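Local coordinates for protein glutamyl endopeptidase (Staphylococcus epidermidis, PDB 6PYM) that probably cleaves peptide bonds on the carboxyl side of glutamate and aspartate, as a secreted serine protease of the V8-like S1B family, at residues 113-119 with 212-216; 40-46 with 107-112. The protein carries 1 engineered substitution. One frame throughout, in Å; residues are numbered along the deposited sequence.

Contact 1: residues 113-119 with 212-216; sequences KPATISS and DINIQ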
loop_
_atom_site.group_PDB
_atom_site.type_symbol
_atom_site.label_atom_id
_atom_site.label_comp_id
_atom_site.label_asym_id
_atom_site.label_seq_id
_atom_site.Cartn_x
_atom_site.Cartn_y
_atom_site.Cartn_z
ATOM N N LYS A 113 7.853 -0.385 -11.762
ATOM C CA LYS A 113 8.026 -1.824 -11.579
ATOM C C LYS A 113 7.056 -2.317 -10.513
ATOM O O LYS A 113 7.114 -1.839 -9.373
ATOM C CB LYS A 113 9.449 -2.145 -11.139
ATOM C CG LYS A 113 9.757 -3.639 -11.179
ATOM C CD LYS A 113 11.217 -3.919 -10.852
ATOM C CE LYS A 113 11.568 -5.383 -11.096
ATOM N NZ LYS A 113 10.830 -6.310 -10.192
ATOM N N PRO A 114 6.176 -3.267 -10.819
ATOM C CA PRO A 114 5.312 -3.812 -9.766
ATOM C C PRO A 114 6.140 -4.352 -8.609
ATOM O O PRO A 114 7.219 -4.927 -8.803
ATOM C CB PRO A 114 4.540 -4.922 -10.487
ATOM C CG PRO A 114 4.478 -4.444 -11.907
ATOM C CD PRO A 114 5.841 -3.826 -12.140
ATOM N N ALA A 115 5.632 -4.149 -7.397
ATOM C CA ALA A 115 6.338 -4.591 -6.208
ATOM C C ALA A 115 6.422 -6.108 -6.161
ATOM O O ALA A 115 5.561 -6.820 -6.685
ATOM C CB ALA A 115 5.618 -4.093 -4.960
ATOM N N THR A 116 7.488 -6.598 -5.540
ATOM C CA THR A 116 7.613 -8.018 -5.250
ATOM C C THR A 116 6.891 -8.324 -3.948
ATOM O O THR A 116 7.090 -7.632 -2.945
ATOM C CB THR A 116 9.092 -8.385 -5.107
ATOM O OG1 THR A 116 9.789 -8.081 -6.323
ATOM C CG2 THR A 116 9.251 -9.871 -4.799
ATOM N N ILE A 117 6.051 -9.352 -3.967
ATOM C CA ILE A 117 5.338 -9.832 -2.790
ATOM C C ILE A 117 6.182 -10.904 -2.120
ATOM O O ILE A 117 6.738 -11.781 -2.796
ATOM C CB ILE A 117 3.984 -10.432 -3.210
ATOM C CG1 ILE A 117 3.183 -9.461 -4.085
ATOM C CG2 ILE A 117 3.209 -10.907 -1.987
ATOM C CD1 ILE A 117 2.850 -8.143 -3.426
ATOM N N SER A 118 6.253 -10.876 -0.794
ATOM C CA SER A 118 6.920 -11.952 -0.071
ATOM C C SER A 118 6.021 -13.178 0.043
ATOM O O SER A 118 4.814 -13.068 0.265
ATOM C CB SER A 118 7.288 -11.481 1.332
ATOM O OG SER A 118 7.924 -12.517 2.062
ATOM N N SER A 119 6.632 -14.359 -0.097
ATOM C CA SER A 119 5.954 -15.599 0.251
ATOM C C SER A 119 5.690 -15.692 1.746
ATOM O O SER A 119 4.863 -16.507 2.172
ATOM C CB SER A 119 6.819 -16.788 -0.154
ATOM O OG SER A 119 7.947 -16.874 0.700
ATOM N N ASP A 212 0.242 -11.806 -13.314
ATOM C CA ASP A 212 1.655 -11.463 -13.289
ATOM C C ASP A 212 2.185 -11.161 -11.890
ATOM O O ASP A 212 3.306 -10.655 -11.776
ATOM C CB ASP A 212 1.951 -10.294 -14.247
ATOM C CG ASP A 212 1.161 -9.023 -13.915
ATOM O OD1 ASP A 212 0.151 -9.099 -13.190
ATOM O OD2 ASP A 212 1.538 -7.932 -14.402
ATOM N N ILE A 213 1.430 -11.477 -10.834
ATOM C CA ILE A 213 1.907 -11.218 -9.477
ATOM C C ILE A 213 3.263 -11.882 -9.265
ATOM O O ILE A 213 3.481 -13.036 -9.653
ATOM C CB ILE A 213 0.861 -11.662 -8.438
ATOM C CG1 ILE A 213 1.156 -11.021 -7.083
ATOM C CG2 ILE A 213 0.789 -13.185 -8.317
ATOM C CD1 ILE A 213 0.682 -9.583 -6.978
ATOM N N ASN A 214 4.190 -11.150 -8.669
ATOM C CA ASN A 214 5.557 -11.616 -8.472
ATOM C C ASN A 214 5.735 -11.923 -6.991
ATOM O O ASN A 214 5.941 -11.012 -6.185
ATOM C CB ASN A 214 6.538 -10.548 -8.944
ATOM C CG ASN A 214 7.981 -10.972 -8.795
ATOM O OD1 ASN A 214 8.280 -12.150 -8.611
ATOM N ND2 ASN A 214 8.888 -10.008 -8.884
ATOM N N ILE A 215 5.647 -13.200 -6.633
ATOM C CA ILE A 215 5.786 -13.660 -5.257
ATOM C C ILE A 215 7.128 -14.373 -5.133
ATOM O O ILE A 215 7.406 -15.321 -5.881
ATOM C CB ILE A 215 4.622 -14.581 -4.865
ATOM C CG1 ILE A 215 3.289 -13.836 -5.005
ATOM C CG2 ILE A 215 4.812 -15.123 -3.459
ATOM C CD1 ILE A 215 2.060 -14.710 -4.861
ATOM N N GLN A 216 7.956 -13.924 -4.195
ATOM C CA GLN A 216 9.311 -14.451 -4.020
ATOM C C GLN A 216 9.629 -14.764 -2.561
ATOM O O GLN A 216 10.534 -15.563 -2.287
ATOM C CB GLN A 216 10.342 -13.438 -4.516
ATOM C CG GLN A 216 10.359 -13.203 -6.005
ATOM C CD GLN A 216 10.703 -14.448 -6.790
ATOM O OE1 GLN A 216 11.634 -15.176 -6.440
ATOM N NE2 GLN A 216 9.972 -14.690 -7.869
ATOM O OXT GLN A 216 9.030 -14.213 -1.628
HETATM O O HOH W 1 3.956 -8.257 -8.305
HETATM O O HOH W 2 10.117 -13.598 0.837
HETATM O O HOH W 3 10.512 -16.982 -0.339
#

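Contact 2: residues 40-46 with 107-112; sequences VVGENEI and HIGQVV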
loop_
_atom_site.group_PDB
_atom_site.type_symbol
_atom_site.label_atom_id
_atom_site.label_comp_id
_atom_site.label_asym_id
_atom_site.label_seq_id
_atom_site.Cartn_x
_atom_site.Cartn_y
_atom_site.Cartn_z
ATOM N N VAL A 40 1.537 -0.667 -6.274
ATOM C CA VAL A 40 1.372 -1.315 -7.571
ATOM C C VAL A 40 1.936 -2.724 -7.509
ATOM O O VAL A 40 3.086 -2.920 -7.102
ATOM C CB VAL A 40 2.089 -0.516 -8.672
ATOM C CG1 VAL A 40 1.969 -1.242 -10.013
ATOM C CG2 VAL A 40 1.537 0.898 -8.763
ATOM N N VAL A 41 1.146 -3.711 -7.952
ATOM C CA VAL A 41 1.549 -5.118 -7.881
ATOM C C VAL A 41 1.348 -5.889 -9.182
ATOM O O VAL A 41 1.744 -7.055 -9.268
ATOM C CB VAL A 41 0.870 -5.871 -6.719
ATOM C CG1 VAL A 41 1.210 -5.249 -5.382
ATOM C CG2 VAL A 41 -0.639 -5.930 -6.912
ATOM N N GLY A 42 0.730 -5.273 -10.185
ATOM C CA GLY A 42 0.508 -5.943 -11.453
ATOM C C GLY A 42 0.291 -4.927 -12.551
ATOM O O GLY A 42 0.245 -3.717 -12.313
ATOM N N GLU A 43 0.133 -5.451 -13.770
ATOM C CA GLU A 43 0.045 -4.612 -14.962
ATOM C C GLU A 43 -0.974 -3.489 -14.808
ATOM O O GLU A 43 -0.735 -2.358 -15.249
ATOM C CB GLU A 43 -0.306 -5.482 -16.168
ATOM C CG GLU A 43 -0.363 -4.708 -17.470
ATOM C CD GLU A 43 1.005 -4.506 -18.089
ATOM O OE1 GLU A 43 2.021 -4.816 -17.431
ATOM O OE2 GLU A 43 1.065 -4.039 -19.245
ATOM N N ASN A 44 -2.130 -3.788 -14.211
ATOM C CA ASN A 44 -3.197 -2.806 -14.045
ATOM C C ASN A 44 -3.703 -2.736 -12.610
ATOM O O ASN A 44 -4.848 -2.334 -12.391
ATOM C CB ASN A 44 -4.380 -3.104 -14.975
ATOM C CG ASN A 44 -3.988 -3.079 -16.435
ATOM O OD1 ASN A 44 -3.684 -2.019 -16.980
ATOM N ND2 ASN A 44 -3.988 -4.247 -17.076
ATOM N N GLU A 45 -2.899 -3.133 -11.626
ATOM C CA GLU A 45 -3.456 -3.408 -10.307
ATOM C C GLU A 45 -2.613 -2.833 -9.184
ATOM O O GLU A 45 -1.380 -2.935 -9.195
ATOM C CB GLU A 45 -3.587 -4.915 -10.060
ATOM C CG GLU A 45 -4.681 -5.594 -10.875
ATOM C CD GLU A 45 -4.257 -5.979 -12.286
ATOM O OE1 GLU A 45 -3.043 -6.054 -12.574
ATOM O OE2 GLU A 45 -5.175 -6.230 -13.098
ATOM N N ILE A 46 -3.307 -2.284 -8.189
ATOM C CA ILE A 46 -2.714 -1.933 -6.907
ATOM C C ILE A 46 -3.425 -2.721 -5.817
ATOM O O ILE A 46 -4.557 -3.184 -5.984
ATOM C CB ILE A 46 -2.757 -0.418 -6.591
ATOM C CG1 ILE A 46 -4.183 0.055 -6.295
ATOM C CG2 ILE A 46 -2.148 0.392 -7.726
ATOM C CD1 ILE A 46 -4.242 1.406 -5.591
ATOM N N HIS A 107 0.052 1.387 -19.114
ATOM C CA HIS A 107 -0.499 0.686 -17.965
ATOM C C HIS A 107 0.350 0.976 -16.736
ATOM O O HIS A 107 1.550 1.228 -16.836
ATOM C CB HIS A 107 -0.547 -0.809 -18.251
ATOM C CG HIS A 107 -1.368 -1.151 -19.455
ATOM N ND1 HIS A 107 -2.696 -1.510 -19.372
ATOM C CD2 HIS A 107 -1.059 -1.156 -20.774
ATOM C CE1 HIS A 107 -3.165 -1.740 -20.587
ATOM N NE2 HIS A 107 -2.191 -1.531 -21.455
ATOM N N ILE A 108 -0.287 0.946 -15.564
ATOM C CA ILE A 108 0.410 1.369 -14.351
ATOM C C ILE A 108 1.634 0.499 -14.087
ATOM O O ILE A 108 2.684 0.998 -13.667
ATOM C CB ILE A 108 -0.555 1.443 -13.151
ATOM C CG1 ILE A 108 0.102 2.174 -11.981
ATOM C CG2 ILE A 108 -1.053 0.060 -12.734
ATOM C CD1 ILE A 108 -0.879 2.576 -10.908
ATOM N N GLY A 109 1.536 -0.801 -14.362
ATOM C CA GLY A 109 2.652 -1.699 -14.155
ATOM C C GLY A 109 3.708 -1.669 -15.228
ATOM O O GLY A 109 4.672 -2.437 -15.162
ATOM N N GLN A 110 3.538 -0.803 -16.225
ATOM C CA GLN A 110 4.577 -0.473 -17.188
ATOM C C GLN A 110 5.345 0.776 -16.799
ATOM O O GLN A 110 6.536 0.876 -17.109
ATOM C CB GLN A 110 3.957 -0.238 -18.572
ATOM C CG GLN A 110 3.332 -1.473 -19.211
ATOM C CD GLN A 110 2.623 -1.172 -20.525
ATOM O OE1 GLN A 110 2.124 -0.064 -20.747
ATOM N NE2 GLN A 110 2.580 -2.165 -21.408
ATOM N N VAL A 111 4.698 1.730 -16.123
ATOM C CA VAL A 111 5.362 2.981 -15.781
ATOM C C VAL A 111 6.184 2.864 -14.509
ATOM O O VAL A 111 7.129 3.641 -14.318
ATOM C CB VAL A 111 4.380 4.166 -15.729
ATOM C CG1 VAL A 111 3.581 4.255 -17.024
ATOM C CG2 VAL A 111 3.457 4.091 -14.513
ATOM N N VAL A 112 5.844 1.930 -13.626
ATOM C CA VAL A 112 6.657 1.583 -12.472
ATOM C C VAL A 112 6.844 0.077 -12.483
ATOM O O VAL A 112 6.100 -0.653 -13.141
ATOM C CB VAL A 112 6.021 2.031 -11.138
ATOM C CG1 VAL A 112 5.791 3.525 -11.151
ATOM C CG2 VAL A 112 4.722 1.278 -10.863
HETATM O O HOH W 4 4.602 -4.308 -18.078
HETATM O O HOH W 5 -3.115 0.510 -15.954
#

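Contact 1: residues 113-119 with 212-216
Ile117 lays its CG1 branch against Ile213, whose CD1 lies 3.8 Å from Ile117 CG1, the two side chains crossing at about a right angle. Ile117 CB also meets CG1 of Ile215, so the isoleucine is flanked by both hydrophobic residues of 212-216. The backbones on either side of Ile215 do the joining. Ile117 N gives a hydrogen bond to Asn214 O (2.8 Å), and Ile117 O receives one from Gln216 N, at an N-H...O angle of 165°; together they make a single beta bridge. CG2 of Thr116, held anti to the backbone N (chi1 -60° for OG1), packs on CB and CG of Gln216. The bend of Gln216 at chi2 returns its NE2 to Asn214 OD1 at 3.1 Å, nearly in the plane of the Gln216 amide. At the far end the chain terminus is gripped directly: Ser119 N donates to Gln216 OXT (2.8 Å), and a water donates to the same oxygen while accepting from Ser118 OG, which also bonds to Asn120. Another water joins Ala115 O to Asn214 N. The amide and the water, with no cationic partner in either segment, probably stabilise the negative charge that the C-terminal carboxylate would carry anyway.

Contact 2: residues 40-46 with 107-112
Asn44 OD1 accepts a short hydrogen bond, 2.6 Å, from His107 ND1, and a water that accepts from Ile108 N lies 2.8 Å from Asn44 OD1. The imidazole donor lies in the amide's carbonyl plane, on a lone pair, and Asn44 OD1 sits at the ring edge, although the amide and ring planes are turned 66° apart. ND1 probably carries a hydrogen, whether the ring is neutral or charged. His107 occupies the N-cap position of helix 108-111; its own N-H runs almost straight (176°) to Gln110 OE1, which fixes the extended Gln110 side chain back across the first turn. Glu43, bent at chi2 (82°), brings its carboxylate over this turn: OE2 lies 3.4 Å from Gln110 CG, the carboxylate and amide planes standing nearly perpendicular, and OE1 accepts from a water.

The backbone of the turn also bonds to the helix. Gly109 N donates to Glu43 O (2.9 Å) from above the carbonyl plane, and the CA atoms of Gly109 and Glu43 are only 4.0 Å apart, an approach that glycine's lack of a side chain permits. In the apolar part of the contact, Ile108 CD1 meets Val40 CG2 tip to tip at 3.6 Å and reaches Ile46 CG2 as well, while Val112 CG2 packs on Val40 CG1. Val65 and Pro67 of strand 64-67 and Val99 of strand 95-99 also touch Ile108.

Within 40-46, Glu45 OE1 accepts from Asn44 N, and its OE2 forms a salt bridge with Arg98. Val41 and Gly42 both face Glu45 in a classic beta bulge that shares Gly42 and Glu45 with a type I turn: a hairpin of the six-stranded antiparallel barrel in a trypsin-like (clan PA) protease, its turn covered by the short helix.

Along the chain both segments of contact 2 come before those of contact 1, and the contact centres lie 11 Å apart; residues 107-112 run straight on into 113-119. They touch through Ala115 N and Val40 O (2.8 Å, a probable hydrogen bond) and through Asp212 OD2 and Glu43 N (2.9 Å, likewise probable). Contact 2 belongs to the six-stranded barrel, whereas in contact 1 the chain leaving helix 108-111 heads for strand 128-133 of the other sheet and meets the tail that follows helix 200-209. Thr116 and Ser118 bond to Val180 of strand 180-188. The connection between the two beta domains of this chymotrypsin-like protease is therefore held by both, with the C-terminal tail bound along it.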